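Local coordinates for bifunctional protein PutA (PDB 6BSN), which probably oxidises proline to glutamate in two steps, joining an FAD-dependent proline dehydrogenase and an NAD-dependent aldehyde dehydrogenase in one chain, at residues 105-110 and 922-927; 115-120 and 450-455; 385-390 and 410-415; 874-879 and 894-899. The protein carries 1 engineered substitution. All coordinates share one frame; numbering follows the deposited sequence.

Contact 1 of 4, residues 105-110 and 922-927; sequences DFIHHE and SRIDDS
Ile107 and Glu110 on helix 106-118 meet Arg923 and Ile924 at the start of helix 925-934. The contact joins the region related to the DNA-binding domain of proline dehydrogenase to the aldehyde dehydrogenase part. Ile924 is the N-cap residue of its helix. Its backbone N donates to Ser922 OG at 3.0 Å, an ST turn just before the helix. Ile107 lies across Ile924, with Ile107 CG2 3.7 Å from Ile924 CD1. Glu110 slides past Ile924 in the opposite direction, and its OE1 rests 3.6 Å from Ile924 CG1. With CG anti to the backbone N (chi1 -175°) and an extended chain, Glu110 carries its carboxylate out to Arg923. There Arg923 NH1 donates to Glu110 OE2 at 2.8 Å in a salt bridge. The donor uses the anti lone pair of OE2, and the carboxylate and guanidinium planes are 28° apart. Thr141 OG1 also bonds to OE2. Arg923 NH1 further donates to a water at 3.1 Å, while Arg923 NH2 reaches Thr114 OG1. A glutamine here would lack the negative charge and would probably leave buried Arg923 without its ionic mate. The carboxylate is buried too, so the opposite charge beside it is likely to keep it ionised.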
loop_
_atom_site.group_PDB
_atom_site.type_symbol
_atom_site.label_atom_id
_atom_site.label_comp_id
_atom_site.label_asym_id
_atom_site.label_seq_id
_atom_site.Cartn_x
_atom_site.Cartn_y
_atom_site.Cartn_z
ATOM N N ASP A 105 51.742 2.804 3.454
ATOM C CA ASP A 105 51.864 3.106 4.877
ATOM C C ASP A 105 50.693 3.954 5.359
ATOM O O ASP A 105 50.866 4.897 6.130
ATOM C CB ASP A 105 53.185 3.809 5.185
ATOM C CG ASP A 105 54.336 2.840 5.291
ATOM O OD1 ASP A 105 55.492 3.280 5.178
ATOM O OD2 ASP A 105 54.080 1.631 5.465
ATOM N N PHE A 106 49.483 3.611 4.910
ATOM C CA PHE A 106 48.351 4.488 5.168
ATOM C C PHE A 106 48.051 4.590 6.667
ATOM O O PHE A 106 47.954 5.697 7.214
ATOM C CB PHE A 106 47.126 4.000 4.399
ATOM C CG PHE A 106 47.370 3.758 2.939
ATOM C CD1 PHE A 106 47.426 4.819 2.049
ATOM C CD2 PHE A 106 47.506 2.469 2.454
ATOM C CE1 PHE A 106 47.633 4.604 0.689
ATOM C CE2 PHE A 106 47.719 2.238 1.100
ATOM C CZ PHE A 106 47.780 3.318 0.213
ATOM N N ILE A 107 47.879 3.440 7.341
ATOM C CA ILE A 107 47.575 3.431 8.774
ATOM C C ILE A 107 48.758 3.967 9.584
ATOM O O ILE A 107 48.571 4.707 10.563
ATOM C CB ILE A 107 47.133 2.013 9.206
ATOM C CG1 ILE A 107 45.716 1.737 8.673
ATOM C CG2 ILE A 107 47.179 1.795 10.749
ATOM C CD1 ILE A 107 45.276 0.296 8.762
ATOM N N HIS A 108 49.989 3.632 9.172
ATOM C CA HIS A 108 51.186 4.192 9.801
ATOM C C HIS A 108 51.168 5.724 9.786
ATOM O O HIS A 108 51.454 6.368 10.800
ATOM C CB HIS A 108 52.439 3.658 9.097
ATOM C CG HIS A 108 53.737 4.079 9.731
ATOM N ND1 HIS A 108 54.162 3.599 10.952
ATOM C CD2 HIS A 108 54.717 4.901 9.296
ATOM C CE1 HIS A 108 55.338 4.118 11.248
ATOM N NE2 HIS A 108 55.699 4.911 10.259
ATOM N N HIS A 109 50.819 6.333 8.648
ATOM C CA HIS A 109 50.796 7.798 8.606
ATOM C C HIS A 109 49.701 8.361 9.487
ATOM O O HIS A 109 49.905 9.379 10.157
ATOM C CB HIS A 109 50.621 8.298 7.175
ATOM C CG HIS A 109 51.747 7.911 6.285
ATOM N ND1 HIS A 109 51.614 7.789 4.921
ATOM C CD2 HIS A 109 53.034 7.605 6.570
ATOM C CE1 HIS A 109 52.771 7.416 4.404
ATOM N NE2 HIS A 109 53.650 7.309 5.382
ATOM N N GLU A 110 48.524 7.720 9.482
ATOM C CA GLU A 110 47.433 8.193 10.318
ATOM C C GLU A 110 47.769 8.036 11.796
ATOM O O GLU A 110 47.447 8.908 12.609
ATOM C CB GLU A 110 46.160 7.429 9.980
ATOM C CG GLU A 110 44.969 7.943 10.728
ATOM C CD GLU A 110 43.657 7.287 10.307
ATOM O OE1 GLU A 110 43.677 6.291 9.540
ATOM O OE2 GLU A 110 42.606 7.782 10.754
ATOM N N SER A 922 39.754 3.545 18.712
ATOM C CA SER A 922 40.466 3.739 17.460
ATOM C C SER A 922 39.601 4.561 16.529
ATOM O O SER A 922 38.376 4.403 16.517
ATOM C CB SER A 922 40.802 2.413 16.788
ATOM O OG SER A 922 41.473 2.639 15.555
ATOM N N ARG A 923 40.245 5.455 15.776
ATOM C CA ARG A 923 39.571 6.159 14.697
ATOM C C ARG A 923 39.463 5.297 13.451
ATOM O O ARG A 923 38.660 5.605 12.569
ATOM C CB ARG A 923 40.325 7.462 14.367
ATOM C CG ARG A 923 39.578 8.437 13.435
ATOM C CD ARG A 923 40.560 9.322 12.694
ATOM N NE ARG A 923 41.371 10.113 13.613
ATOM C CZ ARG A 923 42.625 10.468 13.368
ATOM N NH1 ARG A 923 43.220 10.064 12.253
ATOM N NH2 ARG A 923 43.301 11.184 14.253
ATOM N N ILE A 924 40.239 4.219 13.369
ATOM C CA ILE A 924 40.473 3.515 12.111
ATOM C C ILE A 924 39.456 2.380 11.964
ATOM O O ILE A 924 39.554 1.342 12.627
ATOM C CB ILE A 924 41.909 2.989 12.039
ATOM C CG1 ILE A 924 42.896 4.122 12.346
ATOM C CG2 ILE A 924 42.166 2.329 10.684
ATOM C CD1 ILE A 924 44.352 3.701 12.273
ATOM N N ASP A 925 38.492 2.569 11.059
ATOM C CA ASP A 925 37.443 1.571 10.883
ATOM C C ASP A 925 38.009 0.219 10.473
ATOM O O ASP A 925 37.525 -0.816 10.939
ATOM C CB ASP A 925 36.417 2.054 9.864
ATOM C CG ASP A 925 35.578 3.199 10.399
ATOM O OD1 ASP A 925 35.441 3.300 11.630
ATOM O OD2 ASP A 925 35.046 3.996 9.600
ATOM N N ASP A 926 39.031 0.196 9.606
ATOM C CA ASP A 926 39.591 -1.092 9.201
ATOM C C ASP A 926 40.232 -1.820 10.382
ATOM O O ASP A 926 40.217 -3.059 10.433
ATOM C CB ASP A 926 40.614 -0.915 8.070
ATOM C CG ASP A 926 39.976 -0.418 6.764
ATOM O OD1 ASP A 926 40.427 0.618 6.233
ATOM O OD2 ASP A 926 38.993 -1.029 6.294
ATOM N N SER A 927 40.819 -1.075 11.326
ATOM C CA SER A 927 41.383 -1.699 12.515
ATOM C C SER A 927 40.285 -2.263 13.400
ATOM O O SER A 927 40.363 -3.412 13.863
ATOM C CB SER A 927 42.221 -0.682 13.304
ATOM O OG SER A 927 43.329 -0.272 12.560
HETATM O O HOH W 1 45.726 11.395 10.904
#

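Contact 2 of 4, residues 115-120 and 450-455; sequences AFLVNA and RDLLAY
Leu117 meets Leu452 and Leu453 without any flat side chain between them, so no ring face or edge carries this contact. The nearby Phe116 ring points elsewhere and meets the ring of His449, the planes at about 50°. The two methyls of Leu117 divide the work. Leu117 CD1 comes to 3.7 Å from Leu453 CG, with the two side chains crossing at about a right angle. Leu117 CD2 lies 4.0 Å from Leu452 CD2, met at a slant. Leu452 has CG anti to its backbone N (chi1 176°), which with chi2 60° turns CD2 to Leu117. The backbones come close at Val118 and Arg450. Leu117 O is 3.2 Å from Arg450 N, but the angle is too poor for a hydrogen bond. Val118 CG1 stands 4.5 Å from Arg450 CB, and the rest of the arginine leads away. The join is therefore apolar. It sets the last turn of helix 106-118 against the start of helix 452-464, just beyond barrel strand 440-448. Val79 of helix 71-85 touches both Leu117 and Leu453, so that helix packs against both partners. Helix 804-819, in the aldehyde dehydrogenase part, lies against Val118.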
loop_
_atom_site.group_PDB
_atom_site.type_symbol
_atom_site.label_atom_id
_atom_site.label_comp_id
_atom_site.label_asym_id
_atom_site.label_seq_id
_atom_site.Cartn_x
_atom_site.Cartn_y
_atom_site.Cartn_z
ATOM N N ALA A 115 49.692 10.387 16.957
ATOM C CA ALA A 115 50.583 10.252 18.104
ATOM C C ALA A 115 51.396 11.520 18.291
ATOM O O ALA A 115 51.641 11.948 19.423
ATOM C CB ALA A 115 51.519 9.054 17.911
ATOM N N PHE A 116 51.794 12.147 17.176
ATOM C CA PHE A 116 52.556 13.385 17.229
ATOM C C PHE A 116 51.908 14.425 18.129
ATOM O O PHE A 116 52.610 15.181 18.799
ATOM C CB PHE A 116 52.733 13.962 15.821
ATOM C CG PHE A 116 53.296 15.353 15.815
ATOM C CD1 PHE A 116 52.475 16.448 15.573
ATOM C CD2 PHE A 116 54.636 15.573 16.103
ATOM C CE1 PHE A 116 52.993 17.748 15.584
ATOM C CE2 PHE A 116 55.160 16.872 16.122
ATOM C CZ PHE A 116 54.341 17.956 15.864
ATOM N N LEU A 117 50.578 14.474 18.169
ATOM C CA LEU A 117 49.912 15.508 18.948
ATOM C C LEU A 117 50.140 15.349 20.449
ATOM O O LEU A 117 50.129 16.355 21.173
ATOM C CB LEU A 117 48.422 15.522 18.637
ATOM C CG LEU A 117 48.028 15.785 17.188
ATOM C CD1 LEU A 117 46.549 15.452 17.037
ATOM C CD2 LEU A 117 48.284 17.208 16.767
ATOM N N VAL A 118 50.347 14.128 20.948
ATOM C CA VAL A 118 50.655 13.948 22.365
ATOM C C VAL A 118 52.108 13.605 22.607
ATOM O O VAL A 118 52.583 13.761 23.742
ATOM C CB VAL A 118 49.755 12.893 23.042
ATOM C CG1 VAL A 118 48.316 13.336 23.027
ATOM C CG2 VAL A 118 49.948 11.487 22.419
ATOM N N ASN A 119 52.826 13.133 21.602
ATOM C CA ASN A 119 54.174 12.628 21.796
ATOM C C ASN A 119 54.966 13.105 20.585
ATOM O O ASN A 119 55.116 12.376 19.597
ATOM C CB ASN A 119 54.169 11.105 21.953
ATOM C CG ASN A 119 55.568 10.513 22.068
ATOM O OD1 ASN A 119 56.553 11.231 22.194
ATOM N ND2 ASN A 119 55.654 9.189 22.003
ATOM N N ALA A 120 55.493 14.332 20.691
ATOM C CA ALA A 120 56.143 14.982 19.559
ATOM C C ALA A 120 57.283 14.150 18.989
ATOM O O ALA A 120 57.585 14.263 17.796
ATOM C CB ALA A 120 56.643 16.366 19.963
ATOM N N ARG A 450 48.346 18.799 22.271
ATOM C CA ARG A 450 47.627 17.806 23.070
ATOM C C ARG A 450 46.162 18.180 23.285
ATOM O O ARG A 450 45.381 17.330 23.722
ATOM C CB ARG A 450 48.335 17.614 24.411
ATOM C CG ARG A 450 48.317 18.864 25.276
ATOM C CD ARG A 450 49.386 18.815 26.364
ATOM N NE ARG A 450 49.117 17.771 27.342
ATOM C CZ ARG A 450 49.994 17.391 28.265
ATOM N NH1 ARG A 450 51.190 17.975 28.316
ATOM N NH2 ARG A 450 49.676 16.443 29.141
ATOM N N ASP A 451 45.764 19.411 22.952
ATOM C CA ASP A 451 44.381 19.853 23.080
ATOM C C ASP A 451 43.672 20.009 21.736
ATOM O O ASP A 451 42.471 20.307 21.707
ATOM C CB ASP A 451 44.346 21.171 23.861
ATOM C CG ASP A 451 44.866 20.997 25.292
ATOM O OD1 ASP A 451 44.492 19.996 25.932
ATOM O OD2 ASP A 451 45.654 21.833 25.769
ATOM N N LEU A 452 44.374 19.773 20.630
ATOM C CA LEU A 452 43.804 20.007 19.309
ATOM C C LEU A 452 42.720 18.996 18.972
ATOM O O LEU A 452 41.649 19.375 18.496
ATOM C CB LEU A 452 44.900 19.968 18.245
ATOM C CG LEU A 452 44.370 20.104 16.816
ATOM C CD1 LEU A 452 43.663 21.420 16.672
ATOM C CD2 LEU A 452 45.528 20.003 15.823
ATOM N N LEU A 453 43.002 17.697 19.149
ATOM C CA LEU A 453 42.049 16.661 18.747
ATOM C C LEU A 453 40.670 16.884 19.356
ATOM O O LEU A 453 39.655 16.891 18.648
ATOM C CB LEU A 453 42.560 15.281 19.140
ATOM C CG LEU A 453 43.243 14.349 18.146
ATOM C CD1 LEU A 453 43.328 12.967 18.794
ATOM C CD2 LEU A 453 42.520 14.290 16.810
ATOM N N ALA A 454 40.609 17.054 20.679
ATOM C CA ALA A 454 39.306 17.217 21.307
ATOM C C ALA A 454 38.575 18.420 20.723
ATOM O O ALA A 454 37.366 18.357 20.472
ATOM C CB ALA A 454 39.450 17.329 22.825
ATOM N N TYR A 455 39.301 19.520 20.487
ATOM C CA TYR A 455 38.720 20.709 19.859
ATOM C C TYR A 455 38.265 20.439 18.422
ATOM O O TYR A 455 37.183 20.873 18.017
ATOM C CB TYR A 455 39.731 21.853 19.885
ATOM C CG TYR A 455 39.199 23.186 19.383
ATOM C CD1 TYR A 455 38.470 24.037 20.219
ATOM C CD2 TYR A 455 39.451 23.612 18.081
ATOM C CE1 TYR A 455 37.988 25.281 19.757
ATOM C CE2 TYR A 455 38.973 24.848 17.612
ATOM C CZ TYR A 455 38.247 25.675 18.450
ATOM O OH TYR A 455 37.790 26.888 17.973
#

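Contact 3 of 4, residues 385-390 and 410-415; sequences ALRPRI and EGSSGF
Ser412 offers its hydroxyl to Arg387. Arg387 NH1 donates to Ser412 OG at 3.0 Å, almost straight at 168° and in the guanidinium plane. A weaker bond runs from Arg387 NH2 to the same oxygen, which also bonds to Ala409 O. Next, Ser413 O accepts from Arg387 NH1 at 2.7 Å, again in the guanidinium plane. One nitrogen thus ties two consecutive residues. Gly414 follows, with its O 3.4 Å from Arg387 CD. Gly414 has positive phi and leaves little room for a side chain beside Arg387 CD. A water donates to Gly414 O at 2.6 Å and to Ile390 O at 3.3 Å, bridging the segments. Finally, Phe415 CD2 lies 4.1 Å from Arg387 NH1, approached obliquely. Arg387 bends at its third torsion (chi3 -73°), and its NE bonds to Leu384 O, a further hold on the guanidinium. A leucine in its place would leave Ser413 O without this donor and would probably let the already poorly ordered turn at Ser412 move more. Both segments are loops at the strand-entry end of the proline dehydrogenase barrel. They link helices 369-385 and 399-409 to neighbouring parallel strands 390-395 and 416-420. Arg387 and Phe415 both rest on Pro392.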
loop_
_atom_site.group_PDB
_atom_site.type_symbol
_atom_site.label_atom_id
_atom_site.label_comp_id
_atom_site.label_asym_id
_atom_site.label_seq_id
_atom_site.Cartn_x
_atom_site.Cartn_y
_atom_site.Cartn_z
ATOM N N ALA A 385 18.111 45.152 25.430
ATOM C CA ALA A 385 17.394 46.018 26.358
ATOM C C ALA A 385 18.106 46.170 27.693
ATOM O O ALA A 385 17.782 47.095 28.431
ATOM C CB ALA A 385 15.977 45.487 26.577
ATOM N N LEU A 386 19.086 45.316 27.997
ATOM C CA LEU A 386 19.850 45.378 29.235
ATOM C C LEU A 386 21.106 46.242 29.120
ATOM O O LEU A 386 21.842 46.381 30.105
ATOM C CB LEU A 386 20.218 43.948 29.689
ATOM C CG LEU A 386 19.011 43.066 30.044
ATOM C CD1 LEU A 386 19.443 41.633 30.395
ATOM C CD2 LEU A 386 18.244 43.681 31.190
ATOM N N ARG A 387 21.365 46.826 27.953
ATOM C CA ARG A 387 22.380 47.860 27.868
ATOM C C ARG A 387 21.933 49.051 28.718
ATOM O O ARG A 387 20.730 49.279 28.886
ATOM C CB ARG A 387 22.584 48.287 26.414
ATOM C CG ARG A 387 23.100 47.165 25.490
ATOM C CD ARG A 387 23.107 47.661 24.061
ATOM N NE ARG A 387 21.743 47.760 23.539
ATOM C CZ ARG A 387 21.393 48.458 22.461
ATOM N NH1 ARG A 387 22.304 49.144 21.797
ATOM N NH2 ARG A 387 20.127 48.471 22.043
ATOM N N PRO A 388 22.878 49.819 29.296
ATOM C CA PRO A 388 24.337 49.730 29.164
ATOM C C PRO A 388 25.032 48.807 30.168
ATOM O O PRO A 388 26.240 48.593 30.029
ATOM C CB PRO A 388 24.793 51.180 29.403
ATOM C CG PRO A 388 23.665 51.853 30.130
ATOM C CD PRO A 388 22.489 50.923 30.192
ATOM N N ARG A 389 24.299 48.285 31.157
ATOM C CA ARG A 389 24.937 47.439 32.162
ATOM C C ARG A 389 25.507 46.177 31.534
ATOM O O ARG A 389 26.618 45.748 31.867
ATOM C CB ARG A 389 23.937 47.058 33.256
ATOM C CG ARG A 389 24.566 46.186 34.336
ATOM C CD ARG A 389 23.742 46.052 35.623
ATOM N NE ARG A 389 23.364 47.319 36.248
ATOM C CZ ARG A 389 24.148 48.071 37.027
ATOM N NH1 ARG A 389 23.657 49.191 37.560
ATOM N NH2 ARG A 389 25.415 47.725 37.274
ATOM N N ILE A 390 24.775 45.588 30.600
ATOM C CA ILE A 390 25.209 44.395 29.888
ATOM C C ILE A 390 25.702 44.853 28.522
ATOM O O ILE A 390 25.034 45.647 27.841
ATOM C CB ILE A 390 24.067 43.364 29.773
ATOM C CG1 ILE A 390 23.553 42.950 31.155
ATOM C CG2 ILE A 390 24.508 42.113 29.020
ATOM C CD1 ILE A 390 24.627 42.316 32.076
ATOM N N GLU A 410 18.400 48.685 16.107
ATOM C CA GLU A 410 17.900 49.954 15.567
ATOM C C GLU A 410 19.027 50.974 15.380
ATOM O O GLU A 410 18.827 52.185 15.534
ATOM C CB GLU A 410 16.774 50.526 16.441
ATOM N N GLY A 411 20.223 50.490 15.051
ATOM C CA GLY A 411 21.324 51.350 14.669
ATOM C C GLY A 411 22.156 51.910 15.800
ATOM O O GLY A 411 22.961 52.823 15.562
ATOM N N SER A 412 22.009 51.392 17.014
ATOM C CA SER A 412 22.740 51.916 18.155
ATOM C C SER A 412 24.105 51.227 18.251
ATOM O O SER A 412 24.525 50.494 17.350
ATOM C CB SER A 412 21.900 51.763 19.426
ATOM O OG SER A 412 21.155 50.553 19.426
ATOM N N SER A 413 24.819 51.474 19.347
ATOM C CA SER A 413 26.084 50.806 19.629
ATOM C C SER A 413 25.961 50.134 20.993
ATOM O O SER A 413 24.849 49.781 21.392
ATOM C CB SER A 413 27.234 51.804 19.584
ATOM O OG SER A 413 27.205 52.535 18.369
ATOM N N GLY A 414 27.066 49.912 21.705
ATOM C CA GLY A 414 26.976 49.230 22.986
ATOM C C GLY A 414 26.830 47.721 22.910
ATOM O O GLY A 414 26.482 47.087 23.917
ATOM N N PHE A 415 27.083 47.124 21.752
ATOM C CA PHE A 415 27.141 45.669 21.620
ATOM C C PHE A 415 28.198 45.356 20.566
ATOM O O PHE A 415 28.790 46.264 19.975
ATOM C CB PHE A 415 25.769 45.093 21.253
ATOM C CG PHE A 415 25.308 45.471 19.868
ATOM C CD1 PHE A 415 25.477 44.601 18.800
ATOM C CD2 PHE A 415 24.708 46.704 19.633
ATOM C CE1 PHE A 415 25.049 44.942 17.524
ATOM C CE2 PHE A 415 24.281 47.063 18.356
ATOM C CZ PHE A 415 24.456 46.184 17.300
HETATM O O HOH W 2 26.316 48.246 26.278
#

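Contact 4 of 4, residues 874-879 and 894-899; sequences IFELTE and VVRYRP
Glu876 and Arg896 form a two-pronged, side-on salt bridge. Arg896 NE donates to Glu876 OE1 at 2.7 Å, and Arg896 NH1 donates to Glu876 OE2 at 3.0 Å. Both bonds are nearly straight and both use the syn side of the carboxylate. The two planes are 16° apart, close to coplanar. Arg896 CG sits between its backbone N and carbonyl carbon (chi1 68°), and a bend at chi3 turns NE and NH1 to Glu876. The remaining polar atoms have partners too: OE2 bonds to His859 NE2, and Arg896 NH2 pairs with Asp808. One water donates to Glu876 OE1 at 2.6 Å and to Leu877 O at 2.7 Å, and accepts from Arg896 N. The backbones make a parallel bridge between Glu876 and Val894, in the mixed sheet of the aldehyde dehydrogenase part. There strand 873-876 lies between strands 857-861 and 891-897. Val894 N donates to Phe875 O at 2.8 Å, and Leu877 N donates to Val894 O at 2.9 Å. The short strand axes diverge by 38°. Ile874 CG2 packs on Val894 CG2 at 3.9 Å, where helix 804-819 touches both side chains. Leu877 CB meets Val895 CG2 at 4.0 Å.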
loop_
_atom_site.group_PDB
_atom_site.type_symbol
_atom_site.label_atom_id
_atom_site.label_comp_id
_atom_site.label_asym_id
_atom_site.label_seq_id
_atom_site.Cartn_x
_atom_site.Cartn_y
_atom_site.Cartn_z
ATOM N N ILE A 874 46.584 0.514 39.539
ATOM C CA ILE A 874 46.993 0.366 38.148
ATOM C C ILE A 874 48.353 -0.290 38.123
ATOM O O ILE A 874 49.312 0.254 38.674
ATOM C CB ILE A 874 47.038 1.699 37.387
ATOM C CG1 ILE A 874 45.699 2.430 37.489
ATOM C CG2 ILE A 874 47.373 1.424 35.951
ATOM C CD1 ILE A 874 45.746 3.832 36.897
ATOM N N PHE A 875 48.438 -1.449 37.480
ATOM C CA PHE A 875 49.691 -2.168 37.324
ATOM C C PHE A 875 49.994 -2.330 35.844
ATOM O O PHE A 875 49.091 -2.515 35.026
ATOM C CB PHE A 875 49.634 -3.567 37.978
ATOM C CG PHE A 875 49.539 -3.541 39.474
ATOM C CD1 PHE A 875 48.313 -3.662 40.104
ATOM C CD2 PHE A 875 50.685 -3.417 40.253
ATOM C CE1 PHE A 875 48.226 -3.643 41.491
ATOM C CE2 PHE A 875 50.606 -3.382 41.633
ATOM C CZ PHE A 875 49.376 -3.505 42.258
ATOM N N GLU A 876 51.273 -2.277 35.501
ATOM C CA GLU A 876 51.706 -2.535 34.137
ATOM C C GLU A 876 52.422 -3.873 34.111
ATOM O O GLU A 876 53.277 -4.147 34.958
ATOM C CB GLU A 876 52.619 -1.429 33.579
ATOM C CG GLU A 876 53.176 -1.801 32.190
ATOM C CD GLU A 876 53.890 -0.652 31.472
ATOM O OE1 GLU A 876 54.355 -0.874 30.328
ATOM O OE2 GLU A 876 53.999 0.453 32.050
ATOM N N LEU A 877 52.057 -4.701 33.158
ATOM C CA LEU A 877 52.655 -6.008 33.025
ATOM C C LEU A 877 53.626 -6.013 31.858
ATOM O O LEU A 877 53.506 -5.234 30.913
ATOM C CB LEU A 877 51.575 -7.068 32.804
ATOM C CG LEU A 877 50.343 -6.991 33.698
ATOM C CD1 LEU A 877 49.187 -7.828 33.107
ATOM C CD2 LEU A 877 50.682 -7.438 35.106
ATOM N N THR A 878 54.581 -6.931 31.929
ATOM C CA THR A 878 55.452 -7.175 30.791
ATOM C C THR A 878 54.690 -7.862 29.674
ATOM O O THR A 878 54.860 -7.527 28.500
ATOM C CB THR A 878 56.634 -8.045 31.223
ATOM O OG1 THR A 878 57.469 -7.313 32.126
ATOM C CG2 THR A 878 57.439 -8.513 30.023
ATOM N N GLU A 879 53.836 -8.827 30.025
ATOM C CA GLU A 879 53.006 -9.540 29.069
ATOM C C GLU A 879 51.652 -9.863 29.698
ATOM O O GLU A 879 51.536 -10.008 30.921
ATOM C CB GLU A 879 53.712 -10.810 28.587
ATOM C CG GLU A 879 54.412 -11.548 29.708
ATOM C CD GLU A 879 55.316 -12.652 29.209
ATOM O OE1 GLU A 879 55.929 -13.335 30.057
ATOM O OE2 GLU A 879 55.406 -12.839 27.974
ATOM N N VAL A 894 47.782 -3.059 32.650
ATOM C CA VAL A 894 48.083 -2.374 31.393
ATOM C C VAL A 894 49.295 -3.019 30.736
ATOM O O VAL A 894 50.322 -3.238 31.387
ATOM C CB VAL A 894 48.330 -0.868 31.619
ATOM C CG1 VAL A 894 48.526 -0.152 30.288
ATOM C CG2 VAL A 894 47.177 -0.257 32.435
ATOM N N VAL A 895 49.179 -3.315 29.448
ATOM C CA VAL A 895 50.283 -3.805 28.628
ATOM C C VAL A 895 50.467 -2.827 27.474
ATOM O O VAL A 895 49.499 -2.511 26.767
ATOM C CB VAL A 895 50.008 -5.228 28.094
ATOM C CG1 VAL A 895 51.067 -5.650 27.066
ATOM C CG2 VAL A 895 49.885 -6.235 29.239
ATOM N N ARG A 896 51.692 -2.347 27.274
ATOM C CA ARG A 896 51.975 -1.539 26.095
ATOM C C ARG A 896 52.538 -2.437 24.996
ATOM O O ARG A 896 53.185 -3.448 25.270
ATOM C CB ARG A 896 52.927 -0.370 26.418
ATOM C CG ARG A 896 54.352 -0.693 26.789
ATOM C CD ARG A 896 55.132 0.608 27.104
ATOM N NE ARG A 896 54.911 1.051 28.483
ATOM C CZ ARG A 896 55.008 2.306 28.899
ATOM N NH1 ARG A 896 54.787 2.597 30.174
ATOM N NH2 ARG A 896 55.329 3.269 28.042
ATOM N N TYR A 897 52.213 -2.112 23.743
ATOM C CA TYR A 897 52.539 -2.991 22.622
ATOM C C TYR A 897 52.952 -2.154 21.416
ATOM O O TYR A 897 52.577 -0.984 21.281
ATOM C CB TYR A 897 51.348 -3.929 22.255
ATOM C CG TYR A 897 50.169 -3.267 21.551
ATOM C CD1 TYR A 897 50.024 -3.337 20.169
ATOM C CD2 TYR A 897 49.209 -2.585 22.267
ATOM C CE1 TYR A 897 48.939 -2.732 19.516
ATOM C CE2 TYR A 897 48.129 -1.977 21.637
ATOM C CZ TYR A 897 47.995 -2.055 20.263
ATOM O OH TYR A 897 46.926 -1.438 19.647
ATOM N N ARG A 898 53.715 -2.782 20.518
ATOM C CA ARG A 898 54.123 -2.184 19.250
ATOM C C ARG A 898 53.040 -2.414 18.195
ATOM O O ARG A 898 52.460 -3.500 18.137
ATOM C CB ARG A 898 55.448 -2.778 18.773
ATOM N N PRO A 899 52.743 -1.404 17.372
ATOM C CA PRO A 899 51.634 -1.528 16.408
ATOM C C PRO A 899 51.749 -2.724 15.491
ATOM O O PRO A 899 50.723 -3.251 15.044
ATOM C CB PRO A 899 51.720 -0.217 15.609
ATOM C CG PRO A 899 52.434 0.721 16.504
ATOM C CD PRO A 899 53.437 -0.114 17.243
HETATM O O HOH W 3 53.916 -3.218 29.209
#

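How the contacts relate
Contacts 1 and 2 use opposite ends of helix 106-118, and their centres are 16 Å apart. They touch where Arg923 NH2 lies 4.1 Å from Leu453 CD2. Through them this helix is joined to both enzyme parts: contact 2 to proline dehydrogenase, contact 1 to aldehyde dehydrogenase. Contact 3 lies in loops at one end of the barrel, its centre about 41 Å from contact 2's and 59 Å from contact 4's. Contact 4 is in the aldehyde dehydrogenase sheet that also holds strand 917-921, which leads into contact 1; their centres are 21 Å apart. Along the chain, contact 1 spans the other three. Contact 3 falls between the segments of contact 2, and contact 4 follows.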